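Local structure of SPbeta prophage-derived aminoglycoside N(3')-acetyltransferase-like protein YokD (Bacillus subtilis, 2NYG) at residues E188-R199 / E213-F224. The protein binds coenzyme A and is probably an N-acetyltransferase related to aminoglycoside-modifying enzymes, which may contribute to antibiotic resistance. Numbering follows the deposited sequence.
Sequences EYRIPYQKIINR and EYKELEFREELF
Ile197 and Arg199 pair through their backbones with Glu216 and Tyr214: Ile197 N to Glu216 O (2.8 Å) and Arg199 N to Tyr214 O are each answered by a return bond, making two antiparallel hydrogen-bonded pairs. Beyond them Glu218 N still reaches Lys195 O, just where the chain bends in an inverse gamma turn centred on Glu218.

Lys195 runs out with CG anti to its own N (chi1 -178°) and bends at the end, so that NZ forms a salt bridge 2.8 Å from Glu218 OE1, approaching from above the carboxylate plane. Lys215 NZ donates to Asn198 OD1. Glu216 OE2 accepts twice, from Tyr189 OH at 2.7 Å, with ring and carboxylate planes perpendicular, and from Leu217 N. The buried Glu188 carboxylate takes Arg220 N on the syn lone pair of OE2 (2.7 Å); a water links the same oxygen to Arg220 NE, while OE1 is held by His185.

Strands 196-201 and 208-217 are neighbours in a small three-stranded antiparallel sheet, separate from the mixed seven-stranded sheet of this antibiotic N-acetyltransferase fold. Residues 190-195 form the loop that leads from the region of helix 183-187 to strand 196-201, and the chain after Leu217 runs on to helix 224-234.

Leu217 CD1 lies over one face of the Tyr189 ring, a CH-pi contact 3.5 Å from the centroid, and Phe219 meets this ring obliquely, planes at 58°. Arg199 CB lies over a face of the Tyr214 ring, a second CH-pi contact. The Arg220 guanidinium, salt-bridged to Asp267 of helix 252-268, has Tyr193 CD2 over one face and Ile191 CD1 at its edge, 3.3 Å from NH2.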
loop_
_atom_site.group_PDB
_atom_site.type_symbol
_atom_site.label_atom_id
_atom_site.label_comp_id
_atom_site.label_asym_id
_atom_site.label_seq_id
_atom_site.Cartn_x
_atom_site.Cartn_y
_atom_site.Cartn_z
ATOM N N GLU A 188 16.485 -24.202 6.385
ATOM C CA GLU A 188 15.744 -25.360 5.889
ATOM C C GLU A 188 16.284 -25.912 4.575
ATOM O O GLU A 188 15.876 -26.987 4.151
ATOM C CB GLU A 188 14.247 -25.034 5.754
ATOM C CG GLU A 188 13.540 -24.916 7.101
ATOM C CD GLU A 188 12.092 -24.479 7.005
ATOM O OE1 GLU A 188 11.831 -23.365 6.499
ATOM O OE2 GLU A 188 11.212 -25.242 7.452
ATOM N N TYR A 189 17.199 -25.193 3.931
ATOM C CA TYR A 189 17.800 -25.678 2.687
ATOM C C TYR A 189 19.226 -26.207 2.947
ATOM O O TYR A 189 19.956 -26.566 2.017
ATOM C CB TYR A 189 17.872 -24.567 1.636
ATOM C CG TYR A 189 16.545 -23.989 1.181
ATOM C CD1 TYR A 189 15.869 -23.046 1.959
ATOM C CD2 TYR A 189 15.997 -24.332 -0.059
ATOM C CE1 TYR A 189 14.691 -22.454 1.517
ATOM C CE2 TYR A 189 14.815 -23.741 -0.514
ATOM C CZ TYR A 189 14.172 -22.800 0.285
ATOM O OH TYR A 189 13.019 -22.182 -0.143
ATOM N N ARG A 190 19.610 -26.259 4.218
ATOM C CA ARG A 190 20.933 -26.726 4.612
ATOM C C ARG A 190 20.861 -27.916 5.573
ATOM O O ARG A 190 21.838 -28.224 6.255
ATOM C CB ARG A 190 21.695 -25.560 5.254
ATOM C CG ARG A 190 21.773 -24.350 4.336
ATOM C CD ARG A 190 22.414 -23.112 4.952
ATOM N NE ARG A 190 22.760 -22.151 3.903
ATOM C CZ ARG A 190 23.287 -20.946 4.103
ATOM N NH1 ARG A 190 23.539 -20.518 5.332
ATOM N NH2 ARG A 190 23.578 -20.176 3.065
ATOM N N ILE A 191 19.708 -28.587 5.613
ATOM C CA ILE A 191 19.502 -29.735 6.499
ATOM C C ILE A 191 19.065 -31.007 5.768
ATOM O O ILE A 191 18.546 -30.942 4.656
ATOM C CB ILE A 191 18.467 -29.418 7.596
ATOM C CG1 ILE A 191 17.095 -29.145 6.980
ATOM C CG2 ILE A 191 18.961 -28.248 8.428
ATOM C CD1 ILE A 191 15.940 -29.325 7.948
ATOM N N PRO A 192 19.274 -32.181 6.388
ATOM C CA PRO A 192 18.923 -33.497 5.829
ATOM C C PRO A 192 17.456 -33.674 5.450
ATOM O O PRO A 192 17.125 -34.255 4.413
ATOM C CB PRO A 192 19.352 -34.464 6.928
ATOM C CG PRO A 192 20.516 -33.752 7.536
ATOM C CD PRO A 192 20.012 -32.340 7.651
ATOM N N TYR A 193 16.578 -33.173 6.303
ATOM C CA TYR A 193 15.163 -33.268 6.056
ATOM C C TYR A 193 14.739 -32.332 4.935
ATOM O O TYR A 193 15.202 -31.201 4.860
ATOM C CB TYR A 193 14.407 -32.922 7.322
ATOM C CG TYR A 193 12.932 -32.817 7.097
ATOM C CD1 TYR A 193 12.188 -33.933 6.732
ATOM C CD2 TYR A 193 12.281 -31.592 7.207
ATOM C CE1 TYR A 193 10.827 -33.839 6.476
ATOM C CE2 TYR A 193 10.924 -31.480 6.959
ATOM C CZ TYR A 193 10.196 -32.609 6.589
ATOM O OH TYR A 193 8.848 -32.514 6.310
ATOM N N GLN A 194 13.856 -32.809 4.064
ATOM C CA GLN A 194 13.351 -32.006 2.948
ATOM C C GLN A 194 12.117 -32.561 2.280
ATOM O O GLN A 194 12.204 -33.541 1.565
ATOM C CB GLN A 194 14.405 -31.849 1.860
ATOM C CG GLN A 194 15.312 -30.666 2.027
ATOM C CD GLN A 194 16.125 -30.378 0.785
ATOM O OE1 GLN A 194 16.854 -29.396 0.740
ATOM N NE2 GLN A 194 16.005 -31.231 -0.227
ATOM N N LYS A 195 10.971 -31.936 2.509
ATOM C CA LYS A 195 9.744 -32.367 1.853
ATOM C C LYS A 195 9.577 -31.418 0.672
ATOM O O LYS A 195 9.367 -30.223 0.848
ATOM C CB LYS A 195 8.546 -32.266 2.794
ATOM C CG LYS A 195 7.232 -32.748 2.200
ATOM C CD LYS A 195 6.111 -32.540 3.213
ATOM C CE LYS A 195 4.820 -33.215 2.785
ATOM N NZ LYS A 195 4.377 -32.806 1.420
ATOM N N ILE A 196 9.705 -31.969 -0.528
ATOM C CA ILE A 196 9.609 -31.213 -1.763
ATOM C C ILE A 196 8.218 -31.206 -2.375
ATOM O O ILE A 196 7.726 -32.240 -2.823
ATOM C CB ILE A 196 10.595 -31.767 -2.795
ATOM C CG1 ILE A 196 12.014 -31.525 -2.306
ATOM C CG2 ILE A 196 10.343 -31.144 -4.159
ATOM C CD1 ILE A 196 13.049 -31.813 -3.341
ATOM N N ILE A 197 7.593 -30.030 -2.386
ATOM C CA ILE A 197 6.266 -29.862 -2.957
ATOM C C ILE A 197 6.330 -29.165 -4.312
ATOM O O ILE A 197 7.326 -28.534 -4.664
ATOM C CB ILE A 197 5.331 -29.056 -2.021
ATOM C CG1 ILE A 197 5.990 -27.749 -1.609
ATOM C CG2 ILE A 197 4.981 -29.881 -0.810
ATOM C CD1 ILE A 197 5.129 -26.892 -0.691
ATOM N N ASN A 198 5.255 -29.306 -5.076
ATOM C CA ASN A 198 5.151 -28.711 -6.401
ATOM C C ASN A 198 4.246 -27.515 -6.265
ATOM O O ASN A 198 3.126 -27.641 -5.775
ATOM C CB ASN A 198 4.523 -29.705 -7.377
ATOM C CG ASN A 198 5.394 -30.917 -7.613
ATOM O OD1 ASN A 198 6.392 -30.846 -8.331
ATOM N ND2 ASN A 198 5.033 -32.036 -6.997
ATOM N N ARG A 199 4.739 -26.351 -6.672
ATOM C CA ARG A 199 3.944 -25.138 -6.594
ATOM C C ARG A 199 3.718 -24.552 -7.984
ATOM O O ARG A 199 4.391 -24.915 -8.956
ATOM C CB ARG A 199 4.617 -24.103 -5.683
ATOM C CG ARG A 199 4.536 -24.426 -4.213
ATOM C CD ARG A 199 5.445 -23.532 -3.391
ATOM N NE ARG A 199 4.954 -22.164 -3.268
ATOM C CZ ARG A 199 3.900 -21.808 -2.537
ATOM N NH1 ARG A 199 3.222 -22.721 -1.855
ATOM N NH2 ARG A 199 3.518 -20.538 -2.484
ATOM N N GLU A 213 4.884 -24.011 -13.178
ATOM C CA GLU A 213 5.025 -24.863 -12.007
ATOM C C GLU A 213 6.492 -24.998 -11.639
ATOM O O GLU A 213 7.355 -25.173 -12.499
ATOM C CB GLU A 213 4.442 -26.242 -12.268
ATOM C CG GLU A 213 2.937 -26.270 -12.272
ATOM C CD GLU A 213 2.404 -27.685 -12.335
ATOM O OE1 GLU A 213 3.171 -28.594 -12.745
ATOM O OE2 GLU A 213 1.218 -27.881 -11.986
ATOM N N TYR A 214 6.769 -24.905 -10.349
ATOM C CA TYR A 214 8.129 -25.010 -9.859
ATOM C C TYR A 214 8.135 -25.823 -8.565
ATOM O O TYR A 214 7.082 -26.039 -7.935
ATOM C CB TYR A 214 8.704 -23.604 -9.628
ATOM C CG TYR A 214 7.929 -22.761 -8.634
ATOM C CD1 TYR A 214 8.491 -22.410 -7.406
ATOM C CD2 TYR A 214 6.631 -22.336 -8.911
ATOM C CE1 TYR A 214 7.785 -21.659 -6.478
ATOM C CE2 TYR A 214 5.910 -21.584 -7.987
ATOM C CZ TYR A 214 6.496 -21.249 -6.771
ATOM O OH TYR A 214 5.803 -20.509 -5.846
ATOM N N LYS A 215 9.320 -26.283 -8.178
ATOM C CA LYS A 215 9.458 -27.072 -6.967
ATOM C C LYS A 215 9.858 -26.165 -5.815
ATOM O O LYS A 215 10.537 -25.158 -6.017
ATOM C CB LYS A 215 10.487 -28.184 -7.181
ATOM C CG LYS A 215 10.050 -29.214 -8.225
ATOM C CD LYS A 215 11.061 -30.344 -8.391
ATOM C CE LYS A 215 10.538 -31.415 -9.348
ATOM N NZ LYS A 215 9.187 -31.893 -8.943
ATOM N N GLU A 216 9.424 -26.529 -4.613
ATOM C CA GLU A 216 9.700 -25.745 -3.422
ATOM C C GLU A 216 9.642 -26.602 -2.164
ATOM O O GLU A 216 8.959 -27.620 -2.134
ATOM C CB GLU A 216 8.660 -24.634 -3.304
ATOM C CG GLU A 216 8.939 -23.662 -2.192
ATOM C CD GLU A 216 10.195 -22.875 -2.462
ATOM O OE1 GLU A 216 10.124 -21.914 -3.263
ATOM O OE2 GLU A 216 11.249 -23.235 -1.892
ATOM N N LEU A 217 10.339 -26.187 -1.118
ATOM C CA LEU A 217 10.308 -26.929 0.134
ATOM C C LEU A 217 9.004 -26.646 0.902
ATOM O O LEU A 217 8.437 -25.550 0.812
ATOM C CB LEU A 217 11.504 -26.542 1.005
ATOM C CG LEU A 217 12.874 -26.840 0.413
ATOM C CD1 LEU A 217 13.953 -26.504 1.421
ATOM C CD2 LEU A 217 12.935 -28.313 0.018
ATOM N N GLU A 218 8.512 -27.635 1.636
ATOM C CA GLU A 218 7.302 -27.430 2.416
ATOM C C GLU A 218 7.810 -26.985 3.774
ATOM O O GLU A 218 8.073 -27.795 4.654
ATOM C CB GLU A 218 6.488 -28.721 2.542
ATOM C CG GLU A 218 5.249 -28.523 3.376
ATOM C CD GLU A 218 4.327 -29.722 3.395
ATOM O OE1 GLU A 218 3.949 -30.208 2.308
ATOM O OE2 GLU A 218 3.964 -30.166 4.504
ATOM N N PHE A 219 7.960 -25.682 3.921
ATOM C CA PHE A 219 8.487 -25.093 5.138
ATOM C C PHE A 219 7.808 -25.482 6.427
ATOM O O PHE A 219 6.651 -25.857 6.441
ATOM C CB PHE A 219 8.481 -23.581 4.990
ATOM C CG PHE A 219 9.210 -23.105 3.772
ATOM C CD1 PHE A 219 8.648 -22.153 2.933
ATOM C CD2 PHE A 219 10.458 -23.617 3.458
ATOM C CE1 PHE A 219 9.318 -21.724 1.803
ATOM C CE2 PHE A 219 11.130 -23.197 2.337
ATOM C CZ PHE A 219 10.561 -22.247 1.505
ATOM N N ARG A 220 8.563 -25.387 7.516
ATOM C CA ARG A 220 8.077 -25.700 8.853
ATOM C C ARG A 220 8.185 -24.450 9.722
ATOM O O ARG A 220 8.671 -24.499 10.855
ATOM C CB ARG A 220 8.904 -26.826 9.472
ATOM C CG ARG A 220 8.739 -28.173 8.790
ATOM C CD ARG A 220 9.528 -29.232 9.501
ATOM N NE ARG A 220 10.957 -29.107 9.258
ATOM C CZ ARG A 220 11.891 -29.716 9.978
ATOM N NH1 ARG A 220 11.540 -30.489 10.997
ATOM N NH2 ARG A 220 13.175 -29.577 9.663
ATOM N N GLU A 221 7.718 -23.328 9.185
ATOM C CA GLU A 221 7.778 -22.073 9.910
ATOM C C GLU A 221 7.116 -22.124 11.295
ATOM O O GLU A 221 7.381 -21.268 12.142
ATOM C CB GLU A 221 7.168 -20.948 9.064
ATOM C CG GLU A 221 5.653 -20.949 8.952
ATOM C CD GLU A 221 5.130 -21.528 7.637
ATOM O OE1 GLU A 221 5.935 -21.713 6.696
ATOM O OE2 GLU A 221 3.905 -21.784 7.547
ATOM N N GLU A 222 6.280 -23.135 11.533
ATOM C CA GLU A 222 5.587 -23.275 12.809
ATOM C C GLU A 222 6.544 -23.419 13.979
ATOM O O GLU A 222 6.169 -23.174 15.119
ATOM C CB GLU A 222 4.642 -24.482 12.794
ATOM C CG GLU A 222 5.333 -25.823 12.791
ATOM C CD GLU A 222 5.454 -26.412 11.410
ATOM O OE1 GLU A 222 5.301 -25.654 10.427
ATOM O OE2 GLU A 222 5.712 -27.634 11.303
ATOM N N LEU A 223 7.778 -23.816 13.685
ATOM C CA LEU A 223 8.819 -24.013 14.692
ATOM C C LEU A 223 9.688 -22.773 14.979
ATOM O O LEU A 223 10.285 -22.666 16.056
ATOM C CB LEU A 223 9.738 -25.151 14.251
ATOM C CG LEU A 223 9.115 -26.535 14.047
ATOM C CD1 LEU A 223 10.152 -27.461 13.437
ATOM C CD2 LEU A 223 8.607 -27.075 15.377
ATOM N N PHE A 224 9.749 -21.849 14.017
ATOM C CA PHE A 224 10.568 -20.647 14.130
ATOM C C PHE A 224 10.518 -19.983 15.480
ATOM O O PHE A 224 11.530 -19.492 15.956
ATOM C CB PHE A 224 10.191 -19.634 13.048
ATOM C CG PHE A 224 10.571 -20.065 11.656
ATOM C CD1 PHE A 224 11.044 -21.353 11.414
ATOM C CD2 PHE A 224 10.403 -19.198 10.573
ATOM C CE1 PHE A 224 11.338 -21.772 10.135
ATOM C CE2 PHE A 224 10.697 -19.615 9.271
ATOM C CZ PHE A 224 11.161 -20.899 9.053
HETATM O O HOH W 1 11.979 -27.810 7.184
HETATM O O HOH W 2 11.021 -29.069 3.410
#